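Local coordinates for tail fiber protein (Pseudomonas aeruginosa, PDB 6CL6), which binds the bacterial cell-surface receptor as the trimeric receptor-binding fibre of the R2 pyocin, a contractile injection system, at the interface of chains A and B. Residues are numbered along the deposited sequence; one frame, centred on the assembly and turned at random. Chains: chain A/B, Tail fiber protein.

Contact 1: the interface of chains A and B. Residues chain A 187-189; chain B 180, 182, 197, 199, 204.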
loop_
_atom_site.group_PDB
_atom_site.type_symbol
_atom_site.label_atom_id
_atom_site.label_comp_id
_atom_site.label_asym_id
_atom_site.label_seq_id
_atom_site.Cartn_x
_atom_site.Cartn_y
_atom_site.Cartn_z
ATOM N N ALA A 187 -19.520 -19.649 -7.157
ATOM C CA ALA A 187 -20.584 -18.657 -7.295
ATOM C C ALA A 187 -20.811 -18.316 -8.762
ATOM O O ALA A 187 -19.866 -18.184 -9.538
ATOM C CB ALA A 187 -20.230 -17.406 -6.511
ATOM N N TYR A 188 -22.081 -18.162 -9.142
ATOM C CA TYR A 188 -22.405 -17.942 -10.552
ATOM C C TYR A 188 -21.806 -16.645 -11.073
ATOM O O TYR A 188 -21.392 -16.572 -12.237
ATOM C CB TYR A 188 -23.930 -17.961 -10.756
ATOM C CG TYR A 188 -24.613 -16.658 -10.521
ATOM C CD1 TYR A 188 -24.817 -16.169 -9.236
ATOM C CD2 TYR A 188 -25.055 -15.885 -11.597
ATOM C CE1 TYR A 188 -25.461 -14.957 -9.029
ATOM C CE2 TYR A 188 -25.664 -14.668 -11.397
ATOM C CZ TYR A 188 -25.873 -14.215 -10.122
ATOM O OH TYR A 188 -26.504 -13.015 -9.946
ATOM N N ASP A 189 -21.763 -15.601 -10.240
ATOM C CA ASP A 189 -21.199 -14.317 -10.641
ATOM C C ASP A 189 -19.707 -14.186 -10.329
ATOM O O ASP A 189 -19.175 -13.067 -10.305
ATOM C CB ASP A 189 -21.947 -13.171 -9.949
ATOM C CG ASP A 189 -21.832 -13.227 -8.440
ATOM O OD1 ASP A 189 -21.278 -14.219 -7.925
ATOM O OD2 ASP A 189 -22.255 -12.257 -7.769
ATOM N N PHE B 180 -27.043 -21.568 -16.845
ATOM C CA PHE B 180 -25.874 -21.565 -15.951
ATOM C C PHE B 180 -24.885 -22.588 -16.518
ATOM O O PHE B 180 -25.024 -23.781 -16.233
ATOM C CB PHE B 180 -26.254 -21.927 -14.524
ATOM C CG PHE B 180 -27.067 -20.887 -13.806
ATOM C CD1 PHE B 180 -28.448 -20.880 -13.898
ATOM C CD2 PHE B 180 -26.453 -19.960 -12.998
ATOM C CE1 PHE B 180 -29.190 -19.928 -13.226
ATOM C CE2 PHE B 180 -27.187 -19.006 -12.333
ATOM C CZ PHE B 180 -28.561 -19.006 -12.437
ATOM N N TYR B 182 -20.979 -23.425 -16.219
ATOM C CA TYR B 182 -19.792 -23.171 -15.418
ATOM C C TYR B 182 -18.572 -23.731 -16.120
ATOM O O TYR B 182 -18.649 -24.804 -16.731
ATOM C CB TYR B 182 -19.922 -23.806 -14.021
ATOM C CG TYR B 182 -21.008 -23.145 -13.176
ATOM C CD1 TYR B 182 -22.343 -23.583 -13.258
ATOM C CD2 TYR B 182 -20.711 -22.133 -12.285
ATOM C CE1 TYR B 182 -23.335 -23.008 -12.484
ATOM C CE2 TYR B 182 -21.698 -21.558 -11.504
ATOM C CZ TYR B 182 -23.007 -21.991 -11.619
ATOM O OH TYR B 182 -23.983 -21.418 -10.859
ATOM N N CYS B 197 -18.640 -18.326 -15.361
ATOM C CA CYS B 197 -19.962 -18.892 -15.624
ATOM C C CYS B 197 -20.674 -18.057 -16.667
ATOM O O CYS B 197 -20.550 -16.832 -16.673
ATOM C CB CYS B 197 -20.798 -18.954 -14.342
ATOM S SG CYS B 197 -22.520 -19.537 -14.541
ATOM N N HIS B 199 -24.180 -16.866 -17.558
ATOM C CA HIS B 199 -25.485 -16.703 -16.928
ATOM C C HIS B 199 -26.396 -15.976 -17.907
ATOM O O HIS B 199 -26.053 -14.884 -18.390
ATOM C CB HIS B 199 -25.388 -15.910 -15.626
ATOM C CG HIS B 199 -26.724 -15.670 -14.993
ATOM N ND1 HIS B 199 -27.205 -14.407 -14.722
ATOM C CD2 HIS B 199 -27.704 -16.534 -14.634
ATOM C CE1 HIS B 199 -28.408 -14.507 -14.190
ATOM N NE2 HIS B 199 -28.735 -15.785 -14.127
ATOM N N PHE B 204 -19.762 -14.070 -17.520
ATOM C CA PHE B 204 -18.994 -13.264 -16.567
ATOM C C PHE B 204 -17.509 -13.393 -16.898
ATOM O O PHE B 204 -17.097 -14.345 -17.556
ATOM C CB PHE B 204 -19.233 -13.711 -15.115
ATOM C CG PHE B 204 -20.577 -13.298 -14.556
ATOM C CD1 PHE B 204 -20.787 -12.012 -14.086
ATOM C CD2 PHE B 204 -21.611 -14.212 -14.458
ATOM C CE1 PHE B 204 -22.013 -11.625 -13.568
ATOM C CE2 PHE B 204 -22.853 -13.835 -13.948
ATOM C CZ PHE B 204 -23.054 -12.563 -13.492
#
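A:Tyr188 pushes its side chain into a bay of chain B walled by B:Phe180, B:His199 and B:Phe204. Its ring turns its CD2–CE2 edge to the imidazole, with CE2 over the rim of one face, 3.7 Å from B:His199 ND1; the ring planes stand 72° apart, an edge-to-face contact. CD2 of the same edge lies 3.8 Å from B:Phe204 CE2, so the same tyrosine edge touches the rings of B:His199 and B:Phe204. At the base of the side chain, A:Tyr188 CB sits in plane at the edge of the phenyl ring of B:Phe180, 3.8 Å from its CE2. The tyrosine CG lies between its backbone N and carbonyl carbon (chi1 86°), which swings the ring back over its own loop, where A:Asp189 CB backs the face of the phenol ring. A:Asp189 then lays its CA over the centre of the B:Phe204 face, 3.7 Å from CE2.

Toward the polar rim, the phenol oxygen of B:Tyr182 packs 3.5 Å from A:Tyr188 CB, and B:Cys197 SG covers one face of that B:Tyr182 ring. The carbonyl O of A:Tyr188 rests 3.2 Å from B:Cys197 CB.

In the fold, A:Ala187 ends strand 180-187 of chain A, and A:Tyr188 and A:Asp189 begin the loop that follows. They dock on the neighbouring copy's strands 180-187 and 193-199 and on the loop carrying B:Phe204.

Contact 2: the interface of chains A and B. Residues chain A 280-282, 290; chain B 290, 292, 295, 297.
This is a subunit interface of the fibre trimer near its C-terminal end, a mixed patch in which a hydrogen-bonded cluster lies beside apolar packing and that probably helps hold neighbouring copies in register. The indole of A:Trp290 meets chain B by edge and by face. At the edge, NE1 donates to the carboxylate oxygen OD2 of B:Asp292 at 3.0 Å. The bond is nearly straight (173° at H) and lies in the indole plane, yet it reaches OD2 from above the carboxylate plane, 55° out of it.

OD2 also accepts from B:Thr295 N and, at 2.5 Å, from the hydroxyl OG1 of B:Thr295, so the two B:Thr295 donors position the carboxylate that receives the indole N-H. OG1 in turn accepts from B:Leu297 N at 3.2 Å. With OG1 between its backbone N and carbonyl carbon (chi1 65°), the threonine turns CG2 toward chain A, 3.3 Å from A:Ala280 O and 3.8 Å from A:Ala282 CB. Over the indole face, B:Leu297 CD2 sits on the five-membered ring, 3.5 Å from A:Trp290 CG.

Within the fold, A:Trp290 belongs to strand 288-292 and the alanines flank or lie in strand 281-283, while B:Asp292, B:Thr295 and B:Leu297 line the turn that follows strand 288-291 of chain B.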
loop_
_atom_site.group_PDB
_atom_site.type_symbol
_atom_site.label_atom_id
_atom_site.label_comp_id
_atom_site.label_asym_id
_atom_site.label_seq_id
_atom_site.Cartn_x
_atom_site.Cartn_y
_atom_site.Cartn_z
ATOM N N ALA A 280 36.912 64.701 20.591
ATOM C CA ALA A 280 37.724 65.884 20.332
ATOM C C ALA A 280 39.146 65.437 19.996
ATOM O O ALA A 280 39.589 64.349 20.384
ATOM C CB ALA A 280 37.707 66.829 21.531
ATOM N N THR A 281 39.839 66.268 19.231
ATOM C CA THR A 281 41.227 66.033 18.862
ATOM C C THR A 281 42.067 67.218 19.326
ATOM O O THR A 281 41.541 68.281 19.669
ATOM C CB THR A 281 41.394 65.847 17.363
ATOM O OG1 THR A 281 40.722 66.906 16.673
ATOM C CG2 THR A 281 40.814 64.509 16.932
ATOM N N ALA A 282 43.382 67.019 19.358
ATOM C CA ALA A 282 44.229 68.072 19.902
ATOM C C ALA A 282 45.684 67.731 19.644
ATOM O O ALA A 282 46.027 66.592 19.302
ATOM C CB ALA A 282 43.978 68.253 21.402
ATOM N N TRP A 290 43.257 72.578 20.246
ATOM C CA TRP A 290 42.244 71.607 20.674
ATOM C C TRP A 290 40.992 71.902 19.866
ATOM O O TRP A 290 40.638 73.065 19.648
ATOM C CB TRP A 290 41.975 71.711 22.191
ATOM C CG TRP A 290 40.847 70.900 22.714
ATOM C CD1 TRP A 290 40.897 69.611 23.193
ATOM C CD2 TRP A 290 39.475 71.305 22.834
ATOM N NE1 TRP A 290 39.655 69.205 23.588
ATOM C CE2 TRP A 290 38.760 70.217 23.375
ATOM C CE3 TRP A 290 38.785 72.475 22.523
ATOM C CZ2 TRP A 290 37.381 70.267 23.617
ATOM C CZ3 TRP A 290 37.416 72.527 22.773
ATOM C CH2 TRP A 290 36.738 71.430 23.319
ATOM N N TRP B 290 37.578 71.181 34.682
ATOM C CA TRP B 290 36.858 70.504 33.605
ATOM C C TRP B 290 37.883 69.747 32.785
ATOM O O TRP B 290 38.978 70.256 32.532
ATOM C CB TRP B 290 36.092 71.505 32.735
ATOM C CG TRP B 290 35.389 70.950 31.543
ATOM C CD1 TRP B 290 34.101 70.512 31.487
ATOM C CD2 TRP B 290 35.920 70.791 30.224
ATOM N NE1 TRP B 290 33.797 70.090 30.212
ATOM C CE2 TRP B 290 34.902 70.250 29.425
ATOM C CE3 TRP B 290 37.161 71.060 29.643
ATOM C CZ2 TRP B 290 35.083 69.962 28.070
ATOM C CZ3 TRP B 290 37.338 70.775 28.302
ATOM C CH2 TRP B 290 36.311 70.234 27.531
ATOM N N ASP B 292 38.409 67.221 29.357
ATOM C CA ASP B 292 38.062 66.474 28.143
ATOM C C ASP B 292 38.832 65.152 28.179
ATOM O O ASP B 292 40.044 65.112 27.930
ATOM C CB ASP B 292 38.397 67.287 26.896
ATOM C CG ASP B 292 38.298 66.463 25.619
ATOM O OD1 ASP B 292 37.283 65.766 25.443
ATOM O OD2 ASP B 292 39.240 66.495 24.802
ATOM N N THR B 295 41.021 63.858 24.923
ATOM C CA THR B 295 42.369 64.343 24.649
ATOM C C THR B 295 43.218 64.494 25.905
ATOM O O THR B 295 44.451 64.562 25.803
ATOM C CB THR B 295 42.326 65.715 23.956
ATOM O OG1 THR B 295 41.773 66.697 24.850
ATOM C CG2 THR B 295 41.497 65.688 22.698
ATOM N N LEU B 297 42.876 67.224 27.834
ATOM C CA LEU B 297 42.911 68.650 28.152
ATOM C C LEU B 297 42.129 68.950 29.431
ATOM O O LEU B 297 41.001 68.477 29.613
ATOM C CB LEU B 297 42.343 69.460 26.990
ATOM C CG LEU B 297 42.223 70.973 27.228
ATOM C CD1 LEU B 297 43.579 71.562 27.531
ATOM C CD2 LEU B 297 41.581 71.678 26.032
#

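Contact 3: the interface of chains A and B. Residues chain A 240, 243, 245; chain B 243, 245, 249.
Two copies of the His-X-His motif meet here, A:His243 with A:His245 and B:His243 with B:His245, and in this fibre these histidines bind an iron(III) ion. The imidazole NE2 atoms converge: A:His243 NE2 is 3.0 Å from B:His245 NE2 and 3.1 Å from B:His243 NE2, while A:His245 NE2 and B:His243 NE2 lie 4.4 Å apart. Such spacings are those expected of neighbouring and opposite corners of an octahedron, so with the third copy six histidines probably surround the metal, each through NE2.

The rings avoid stacking and pack edge to face. A:His243 and B:His245 are almost perpendicular (88°), with A:His243 NE2 in plane at the edge of B:His245. A:His245 and B:His245 also meet nearly square, 83° between planes. Both residues numbered 243 place CG between the backbone N and the carbonyl carbon, chi1 58° in chain A, and this turns the two side chains toward each other, bringing their NE2 atoms to neighbouring corners of the site. One face of the B:His243 ring is covered by A:Pro240, whose CG sits over the ring centre, 3.7 Å from B:His243 CG.

A second shell fixes rotation. B:His245 ND1 donates to the amide oxygen OE1 of B:Gln249 at 2.7 Å, close to the imidazole plane though above the acceptor's carbonyl plane, which leaves NE2 directed at the metal. The backbone O of B:Gln249 accepts from A:His245 N at 2.8 Å, tying the next chain to the same short 3-10 helix, 247-249.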
loop_
_atom_site.group_PDB
_atom_site.type_symbol
_atom_site.label_atom_id
_atom_site.label_comp_id
_atom_site.label_asym_id
_atom_site.label_seq_id
_atom_site.Cartn_x
_atom_site.Cartn_y
_atom_site.Cartn_z
ATOM N N PRO A 240 10.237 24.562 13.639
ATOM C CA PRO A 240 11.421 24.120 14.381
ATOM C C PRO A 240 11.167 23.980 15.875
ATOM O O PRO A 240 10.312 24.640 16.463
ATOM C CB PRO A 240 12.444 25.233 14.096
ATOM C CG PRO A 240 11.609 26.447 13.903
ATOM C CD PRO A 240 10.311 25.998 13.283
ATOM N N HIS A 243 15.833 26.468 19.627
ATOM C CA HIS A 243 17.242 26.417 19.286
ATOM C C HIS A 243 17.871 27.792 19.493
ATOM O O HIS A 243 17.191 28.815 19.519
ATOM C CB HIS A 243 17.456 25.972 17.826
ATOM C CG HIS A 243 16.779 26.859 16.828
ATOM N ND1 HIS A 243 15.418 26.832 16.615
ATOM C CD2 HIS A 243 17.270 27.804 15.994
ATOM C CE1 HIS A 243 15.100 27.724 15.694
ATOM N NE2 HIS A 243 16.204 28.331 15.304
ATOM N N HIS A 245 21.322 30.469 18.399
ATOM C CA HIS A 245 21.988 30.900 17.180
ATOM C C HIS A 245 23.280 31.620 17.528
ATOM O O HIS A 245 23.423 32.198 18.611
ATOM C CB HIS A 245 21.118 31.849 16.342
ATOM C CG HIS A 245 20.164 31.158 15.420
ATOM N ND1 HIS A 245 20.587 30.423 14.337
ATOM C CD2 HIS A 245 18.812 31.095 15.414
ATOM C CE1 HIS A 245 19.535 29.936 13.705
ATOM N NE2 HIS A 245 18.448 30.328 14.339
ATOM N N HIS B 243 10.285 31.570 11.484
ATOM C CA HIS B 243 10.058 31.705 12.915
ATOM C C HIS B 243 10.763 32.946 13.466
ATOM O O HIS B 243 11.701 33.481 12.874
ATOM C CB HIS B 243 10.534 30.463 13.665
ATOM C CG HIS B 243 11.978 30.134 13.418
ATOM N ND1 HIS B 243 12.441 29.673 12.206
ATOM C CD2 HIS B 243 13.050 30.158 14.244
ATOM C CE1 HIS B 243 13.737 29.434 12.292
ATOM N NE2 HIS B 243 14.134 29.738 13.518
ATOM N N HIS B 245 12.581 34.919 16.990
ATOM C CA HIS B 245 13.510 34.590 18.058
ATOM C C HIS B 245 13.559 35.712 19.088
ATOM O O HIS B 245 13.329 36.880 18.767
ATOM C CB HIS B 245 14.929 34.383 17.536
ATOM C CG HIS B 245 15.202 33.007 17.013
ATOM N ND1 HIS B 245 15.433 31.929 17.846
ATOM C CD2 HIS B 245 15.338 32.545 15.745
ATOM C CE1 HIS B 245 15.674 30.856 17.109
ATOM N NE2 HIS B 245 15.631 31.208 15.836
ATOM N N GLN B 249 18.313 34.108 22.718
ATOM C CA GLN B 249 18.732 32.874 22.046
ATOM C C GLN B 249 19.963 33.063 21.165
ATOM O O GLN B 249 20.442 32.082 20.573
ATOM C CB GLN B 249 17.564 32.324 21.232
ATOM C CG GLN B 249 16.541 31.619 22.095
ATOM C CD GLN B 249 15.282 31.301 21.344
ATOM O OE1 GLN B 249 14.832 32.084 20.505
ATOM N NE2 GLN B 249 14.710 30.134 21.614
#

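The three contacts are strung along the fibre: the C-alpha centres of contact 1 and contact 3 are about 68 Å apart, those of contact 3 and contact 2 about 46 Å, and those of contact 1 and contact 2 about 113 Å. They share no residues. Contact 1 joins strand-rich domains by aromatic packing, contact 3 gathers extended segments around iron, and contact 2 joins the strands near the C-terminal end. Because the assembly is a trimer, each kind of contact recurs between copies, so the chains are probably kept aligned at separate levels of a long, thin receptor-binding fibre.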